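PDB 6HP2: putative polyketide synthase from Brevibacillus brevis, which contributes, as a multienzyme, probably to bacillaene antibiotic biosynthesis, and in this piece supplies an O-methyltransferase domain that binds S-adenosyl-L-homocysteine. Local coordinates for residues M59-L64 against V265-Y269; Q232-D236 against K290-P295; I235-D240 against K309-P315. The contacts are given in a common frame with arbitrary orientation. Numbering follows the deposited sequence.

Interaction 1: residues M59-L64 against V265-Y269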
# COMPACT_ATOMS: atom_id res chain seq x y z
N MET A 59 1.85 9.79 -17.21
CA MET A 59 1.00 9.36 -16.11
C MET A 59 0.12 10.50 -15.62
O MET A 59 -1.02 10.26 -15.28
CB MET A 59 1.85 8.81 -14.96
CG MET A 59 1.02 8.26 -13.81
SD MET A 59 0.12 6.76 -14.34
CE MET A 59 1.47 5.59 -14.39
N SER A 60 0.65 11.73 -15.56
CA SER A 60 -0.15 12.84 -15.05
C SER A 60 -1.36 13.10 -15.95
O SER A 60 -2.45 13.41 -15.46
CB SER A 60 0.71 14.12 -14.93
OG SER A 60 1.30 14.44 -16.17
N ARG A 61 -1.18 13.02 -17.27
CA ARG A 61 -2.32 13.18 -18.19
C ARG A 61 -3.36 12.10 -17.96
O ARG A 61 -4.56 12.37 -17.87
CB ARG A 61 -1.82 13.14 -19.61
CG ARG A 61 -1.21 14.47 -20.07
CD ARG A 61 -0.64 14.38 -21.48
NE ARG A 61 -0.01 15.64 -21.88
CZ ARG A 61 1.18 16.06 -21.46
NH1 ARG A 61 1.89 15.32 -20.61
NH2 ARG A 61 1.66 17.21 -21.89
N VAL A 62 -2.91 10.86 -17.79
CA VAL A 62 -3.83 9.73 -17.64
C VAL A 62 -4.58 9.79 -16.32
O VAL A 62 -5.78 9.50 -16.27
CB VAL A 62 -3.05 8.42 -17.78
CG1 VAL A 62 -3.96 7.27 -17.47
CG2 VAL A 62 -2.47 8.32 -19.18
N ILE A 63 -3.87 10.12 -15.22
CA ILE A 63 -4.48 10.14 -13.91
C ILE A 63 -5.40 11.35 -13.76
O ILE A 63 -6.46 11.26 -13.14
CB ILE A 63 -3.41 10.12 -12.81
CG1 ILE A 63 -2.64 8.80 -12.82
CG2 ILE A 63 -4.07 10.38 -11.47
CD1 ILE A 63 -3.52 7.57 -12.64
N LEU A 64 -4.98 12.50 -14.27
CA LEU A 64 -5.71 13.75 -14.05
C LEU A 64 -6.80 14.00 -15.08
O LEU A 64 -7.58 14.95 -14.92
CB LEU A 64 -4.74 14.94 -14.04
CG LEU A 64 -3.68 14.96 -12.92
CD1 LEU A 64 -2.81 16.25 -13.03
CD2 LEU A 64 -4.34 14.86 -11.53
N VAL A 265 -6.63 21.02 -8.92
CA VAL A 265 -6.03 19.85 -9.57
C VAL A 265 -4.52 19.84 -9.38
O VAL A 265 -3.92 18.78 -9.12
CB VAL A 265 -6.41 19.83 -11.07
CG1 VAL A 265 -5.62 18.72 -11.80
CG2 VAL A 265 -7.86 19.65 -11.25
N GLN A 266 -3.89 21.01 -9.51
CA GLN A 266 -2.43 21.11 -9.40
C GLN A 266 -1.94 20.75 -8.00
O GLN A 266 -0.85 20.21 -7.85
CB GLN A 266 -2.00 22.53 -9.79
CG GLN A 266 -0.55 22.79 -9.91
CD GLN A 266 -0.26 24.19 -10.41
OE1 GLN A 266 -1.13 24.87 -10.95
NE2 GLN A 266 0.99 24.63 -10.25
N ASP A 267 -2.75 21.03 -6.98
CA ASP A 267 -2.28 20.85 -5.61
C ASP A 267 -2.24 19.38 -5.21
O ASP A 267 -1.35 18.96 -4.47
CB ASP A 267 -3.18 21.63 -4.64
CG ASP A 267 -2.91 23.12 -4.68
OD1 ASP A 267 -1.75 23.51 -4.95
OD2 ASP A 267 -3.86 23.90 -4.43
N LEU A 268 -3.20 18.58 -5.69
CA LEU A 268 -3.28 17.19 -5.26
C LEU A 268 -2.21 16.31 -5.91
O LEU A 268 -1.80 15.30 -5.30
CB LEU A 268 -4.67 16.62 -5.56
CG LEU A 268 -5.16 16.53 -7.00
CD1 LEU A 268 -4.54 15.39 -7.73
CD2 LEU A 268 -6.72 16.41 -7.05
N TYR A 269 -1.75 16.65 -7.11
CA TYR A 269 -0.76 15.84 -7.80
C TYR A 269 0.68 16.21 -7.45
O TYR A 269 1.62 15.46 -7.79
CB TYR A 269 -0.94 15.94 -9.33
CG TYR A 269 -0.33 14.78 -10.07
CD1 TYR A 269 -0.96 13.56 -10.11
CD2 TYR A 269 0.87 14.90 -10.71
CE1 TYR A 269 -0.38 12.47 -10.76
CE2 TYR A 269 1.45 13.84 -11.35
CZ TYR A 269 0.78 12.62 -11.39
OH TYR A 269 1.33 11.54 -12.03
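In knobs-into-holes packing, a side chain of one helix fits among four residues of its neighbour; here the knob is the ring of Tyr269. The short helix 59-64, near the start of the ordered chain, crosses the first turns of helix 263-281 on the edge of the methyltransferase domain. The local axes cross at 117° and come no closer than 11.9 Å, so long side chains must span the space. Tyr269 does most of this: its ring enters the hole formed by Met59, Ser60, Ile63 and Leu64, with Ser60 CB 3.7 Å from Tyr269 CE2 and Leu64 CD2 3.9 Å from Tyr269 CD1. Purely aliphatic contacts flank the ring: Leu64 reaches the other helix with both methyls, CD1 lying 3.9 Å from Val265 CG1 and CD2 3.8 Å from Leu268 CD1. Polar links run to neighbouring parts instead: Ser60 OG is hydrogen-bonded to Asp251, and Arg61 forms a salt bridge with Asp253 and a cation-pi contact with Tyr257. Helix 70-88 covers Val62 and Ile63; the side chain of Ile63 lies about 11 Å from bound S-adenosyl-L-homocysteine. At the bottom of the hole, Tyr269 OH stops 3.7 Å from Met59 CG.

Interaction 2: residues Q232-D236 against K290-P295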
# COMPACT_ATOMS: atom_id res chain seq x y z
N GLN A 232 6.91 -6.11 18.14
CA GLN A 232 6.94 -7.57 17.99
C GLN A 232 6.90 -8.03 16.54
O GLN A 232 6.61 -9.20 16.25
CB GLN A 232 5.78 -8.21 18.77
CG GLN A 232 5.80 -7.98 20.30
CD GLN A 232 5.27 -6.61 20.70
OE1 GLN A 232 4.17 -6.22 20.32
NE2 GLN A 232 6.06 -5.88 21.47
N LEU A 233 7.18 -7.17 15.59
CA LEU A 233 7.08 -7.56 14.20
C LEU A 233 8.44 -7.80 13.57
O LEU A 233 9.41 -7.08 13.82
CB LEU A 233 6.31 -6.49 13.42
CG LEU A 233 4.88 -6.29 13.86
CD1 LEU A 233 4.25 -4.98 13.24
CD2 LEU A 233 3.98 -7.47 13.49
N VAL A 234 8.49 -8.75 12.65
CA VAL A 234 9.66 -8.99 11.85
C VAL A 234 9.27 -9.08 10.41
O VAL A 234 8.15 -9.46 10.07
CB VAL A 234 10.40 -10.29 12.30
CG1 VAL A 234 10.91 -10.05 13.69
CG2 VAL A 234 9.45 -11.46 12.27
N ILE A 235 10.25 -8.79 9.58
CA ILE A 235 10.11 -8.81 8.14
C ILE A 235 10.29 -10.23 7.65
O ILE A 235 11.38 -10.79 7.74
CB ILE A 235 11.12 -7.87 7.48
CG1 ILE A 235 10.85 -6.45 7.90
CG2 ILE A 235 11.07 -8.10 5.96
CD1 ILE A 235 12.06 -5.49 7.60
N ASP A 236 9.23 -10.78 7.04
CA ASP A 236 9.36 -12.07 6.40
C ASP A 236 9.88 -11.91 4.98
O ASP A 236 10.67 -12.74 4.49
CB ASP A 236 7.99 -12.80 6.41
CG ASP A 236 8.10 -14.24 5.93
OD1 ASP A 236 8.93 -14.98 6.49
OD2 ASP A 236 7.39 -14.60 4.99
N LYS A 290 6.11 -7.71 3.92
CA LYS A 290 5.34 -8.83 4.49
C LYS A 290 5.90 -9.12 5.88
O LYS A 290 7.06 -9.57 6.04
CB LYS A 290 5.40 -10.05 3.59
CG LYS A 290 5.24 -9.68 2.14
CD LYS A 290 4.95 -10.94 1.27
CE LYS A 290 4.72 -10.50 -0.16
NZ LYS A 290 4.33 -11.62 -1.04
N LEU A 291 5.07 -8.86 6.89
CA LEU A 291 5.51 -8.94 8.28
C LEU A 291 4.75 -10.05 9.01
O LEU A 291 3.56 -10.29 8.75
CB LEU A 291 5.26 -7.61 9.03
CG LEU A 291 5.62 -6.32 8.28
CD1 LEU A 291 5.14 -5.09 9.05
CD2 LEU A 291 7.12 -6.24 8.07
N LYS A 292 5.42 -10.60 10.01
CA LYS A 292 4.90 -11.61 10.91
C LYS A 292 5.16 -11.14 12.32
O LYS A 292 6.07 -10.33 12.56
CB LYS A 292 5.56 -12.99 10.65
CG LYS A 292 5.35 -13.53 9.27
CD LYS A 292 3.91 -13.98 9.03
CE LYS A 292 3.69 -14.45 7.60
NZ LYS A 292 2.49 -15.35 7.47
N LYS A 293 4.42 -11.73 13.26
CA LYS A 293 4.65 -11.47 14.68
C LYS A 293 5.66 -12.45 15.26
O LYS A 293 5.59 -13.65 15.01
CB LYS A 293 3.36 -11.58 15.45
CG LYS A 293 3.08 -10.49 16.46
CD LYS A 293 1.59 -10.57 16.89
CE LYS A 293 1.25 -9.57 18.00
NZ LYS A 293 -0.14 -9.79 18.50
N ALA A 294 6.59 -11.93 16.05
CA ALA A 294 7.68 -12.73 16.64
C ALA A 294 7.79 -12.44 18.13
O ALA A 294 8.86 -12.09 18.66
CB ALA A 294 9.01 -12.47 15.94
N PRO A 295 6.68 -12.62 18.86
CA PRO A 295 6.66 -12.18 20.27
C PRO A 295 7.63 -12.93 21.16
O PRO A 295 8.01 -12.43 22.23
CB PRO A 295 5.20 -12.43 20.70
CG PRO A 295 4.76 -13.58 19.82
CD PRO A 295 5.49 -13.41 18.49
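An antiparallel strand pair in the C-terminal half of a Rossmann-like methyltransferase sheet shows how backbone pairing and side-chain packing divide a contact. Strand 284-293 runs beside strand 233-240, and their local axes come within 4.6 Å. Val234 and Lys292 form the hydrogen-bonded pair, with Val234 N to Lys292 O at 2.9 Å and Lys292 N to Val234 O at 3.0 Å. The non-hydrogen-bonded pairs Leu233-Lys293 and Ile235-Leu291 flank it. Further bonds extend the pairing at both ends: Ala294 N to Gln232 O and Asp236 N to Lys290 O, each 2.7 Å. Gln232, with positive phi, is the C-prime residue of the Schellman motif that ends helix 221-230, so the chain passes directly from helix cap to strand. On the face of Leu233, Ile235 and Leu291, Ile235 CG1 lies 3.7 Å from Leu291 CD2, and Leu228 of helix 221-230 covers all three. On the face of Val234, Val234 CG1 meets Ala294 CB at 3.8 Å beneath helix 299-310. The lysines find polar partners elsewhere, Lys290 NZ at Val86 O, Lys292 NZ at Thr195 and Lys293 NZ at Ser187. Backbone amides and carbonyls thus set the register, while aliphatic packing on Leu228 and hydrogen bonds with Asn306 and Trp305 fasten the strand to its helices.

Interaction 3: residues I235-D240 against K309-P315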
# COMPACT_ATOMS: atom_id res chain seq x y z
N ILE A 235 10.25 -8.79 9.58
CA ILE A 235 10.11 -8.81 8.14
C ILE A 235 10.29 -10.23 7.65
O ILE A 235 11.38 -10.79 7.74
CB ILE A 235 11.12 -7.87 7.48
CG1 ILE A 235 10.85 -6.45 7.90
CG2 ILE A 235 11.07 -8.10 5.96
CD1 ILE A 235 12.06 -5.49 7.60
N ASP A 236 9.23 -10.78 7.04
CA ASP A 236 9.36 -12.07 6.40
C ASP A 236 9.88 -11.91 4.98
O ASP A 236 10.67 -12.74 4.49
CB ASP A 236 7.99 -12.80 6.41
CG ASP A 236 8.10 -14.24 5.93
OD1 ASP A 236 8.93 -14.98 6.49
OD2 ASP A 236 7.39 -14.60 4.99
N GLU A 237 9.44 -10.84 4.31
CA GLU A 237 9.81 -10.55 2.94
C GLU A 237 9.71 -9.05 2.73
O GLU A 237 8.78 -8.39 3.24
CB GLU A 237 8.89 -11.29 1.97
CG GLU A 237 9.37 -11.27 0.53
CD GLU A 237 8.65 -12.28 -0.37
OE1 GLU A 237 7.89 -13.10 0.15
OE2 GLU A 237 8.86 -12.26 -1.60
N ILE A 238 10.72 -8.49 2.07
CA ILE A 238 10.73 -7.06 1.70
C ILE A 238 11.13 -6.99 0.24
O ILE A 238 12.13 -7.60 -0.17
CB ILE A 238 11.65 -6.22 2.61
CG1 ILE A 238 11.74 -4.75 2.18
CG2 ILE A 238 13.10 -6.84 2.65
CD1 ILE A 238 10.58 -3.93 2.59
N ILE A 239 10.32 -6.32 -0.58
CA ILE A 239 10.54 -6.27 -1.99
C ILE A 239 10.70 -4.82 -2.44
O ILE A 239 9.86 -4.00 -2.12
CB ILE A 239 9.34 -6.88 -2.72
CG1 ILE A 239 9.21 -8.37 -2.41
CG2 ILE A 239 9.46 -6.65 -4.21
CD1 ILE A 239 7.87 -8.97 -2.79
N ASP A 240 11.74 -4.51 -3.20
CA ASP A 240 11.95 -3.13 -3.62
C ASP A 240 11.39 -2.88 -5.03
O ASP A 240 11.82 -3.52 -5.99
CB ASP A 240 13.45 -2.81 -3.60
CG ASP A 240 13.74 -1.35 -3.90
OD1 ASP A 240 12.78 -0.58 -4.06
OD2 ASP A 240 14.93 -0.99 -3.97
N LYS A 309 17.09 -8.60 6.58
CA LYS A 309 16.17 -8.53 5.47
C LYS A 309 16.33 -7.23 4.69
O LYS A 309 16.26 -7.22 3.45
CB LYS A 309 14.73 -8.64 6.00
CG LYS A 309 14.44 -10.04 6.60
CD LYS A 309 14.26 -11.04 5.46
CE LYS A 309 14.01 -12.44 6.02
NZ LYS A 309 13.55 -13.34 4.94
N LEU A 310 16.49 -6.11 5.39
CA LEU A 310 16.58 -4.82 4.69
C LEU A 310 17.92 -4.63 3.97
O LEU A 310 18.01 -3.78 3.08
CB LEU A 310 16.35 -3.70 5.67
CG LEU A 310 14.88 -3.52 6.10
CD1 LEU A 310 14.68 -2.66 7.28
CD2 LEU A 310 14.05 -2.97 4.99
N SER A 311 18.94 -5.45 4.28
CA SER A 311 20.22 -5.35 3.60
C SER A 311 20.18 -6.05 2.25
O SER A 311 21.10 -5.88 1.46
CB SER A 311 21.35 -5.94 4.47
OG SER A 311 21.29 -7.37 4.49
N LYS A 312 19.11 -6.77 1.93
CA LYS A 312 19.03 -7.49 0.65
C LYS A 312 17.57 -7.56 0.21
O LYS A 312 16.94 -8.60 0.08
CB LYS A 312 19.67 -8.88 0.77
CG LYS A 312 19.16 -9.72 1.89
CD LYS A 312 19.99 -11.00 1.99
CE LYS A 312 19.28 -12.07 2.79
NZ LYS A 312 19.08 -11.68 4.21
N LYS A 313 16.99 -6.40 -0.03
CA LYS A 313 15.62 -6.33 -0.51
C LYS A 313 15.49 -7.04 -1.84
O LYS A 313 16.40 -6.99 -2.67
CB LYS A 313 15.27 -4.84 -0.65
CG LYS A 313 15.34 -4.07 0.59
CD LYS A 313 14.90 -2.61 0.36
CE LYS A 313 16.13 -1.81 -0.22
NZ LYS A 313 15.76 -0.44 -0.68
N ARG A 314 14.36 -7.72 -2.04
CA ARG A 314 14.19 -8.48 -3.27
C ARG A 314 13.77 -7.53 -4.36
O ARG A 314 12.84 -6.76 -4.15
CB ARG A 314 13.13 -9.58 -3.11
CG ARG A 314 13.46 -10.56 -1.97
CD ARG A 314 12.50 -11.73 -1.94
NE ARG A 314 12.54 -12.50 -3.17
CZ ARG A 314 11.83 -13.60 -3.39
NH1 ARG A 314 11.03 -14.08 -2.45
NH2 ARG A 314 11.94 -14.23 -4.54
N PRO A 315 14.38 -7.59 -5.54
CA PRO A 315 13.86 -6.81 -6.68
C PRO A 315 12.47 -7.26 -7.10
O PRO A 315 12.16 -8.46 -7.20
CB PRO A 315 14.88 -7.04 -7.82
CG PRO A 315 16.15 -7.57 -7.10
CD PRO A 315 15.65 -8.31 -5.85
O HOH W 1 11.96 -15.53 5.99
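The short strand 314-315 forms the edge of the sheet, and its contact with strand 233-240 illustrates how edge polar groups are satisfied. Residues 314-315 pair in parallel with the end of strand 233-240. Arg314 N donates to Ile238 O at 2.9 Å, and Asp240 N to Arg314 O at 2.7 Å, so both backbone polar groups of Arg314 are satisfied by strand 233-240. At the other end, a classic beta bulge sets Asp236 and Glu237 together opposite Lys290. Lys309 NZ meets the bulge twice: it donates to Asp236 O at 3.0 Å, and to a water 2.9 Å from NZ, which in turn donates to Asp236 OD1 at 3.1 Å. Charges are matched as well. Glu237 OE2 forms a salt bridge with Arg314 NH1 at 3.0 Å, while Glu237 OE1 is held by Lys90 and Arg314 NH2 by Glu318. Asp240 OD2 and Lys313 NZ make a weaker salt bridge at 3.4 Å; Asp240 OD1 bonds to Ser242. Between these polar ends, Ile235 CD1 packs on Leu310 CG at 3.8 Å and Ile238 CG1 on Leu310 CD2 at 4.0 Å. Strand 233-240 thus lies within the sheet between strands 284-293 and 314-315, with the end of helix 299-310 against Ile235 and Ile238, and helix 316-326, which starts right after Pro315, packing on Ile239.

In the fold
Interactions 2 and 3 are successive uses of strand 233-240. They share Ile235 and Asp236, have centres 13 Å apart, and touch where Lys290 N lies 2.8 Å from Glu237 O. Together they place 233-240 between strands 284-293 and 314-315, finishing one side of the eight-stranded mixed sheet. Interaction 1, a helix-helix contact across the chain's centre from interaction 2, lies 36 Å from it and 31 Å from interaction 3, centre to centre. Along the chain its segments alternate with those of interactions 2 and 3, which both start from 232-240. The first modelled helix thus packs against one some 200 residues later, where the chain goes on to form the last strands of the sheet.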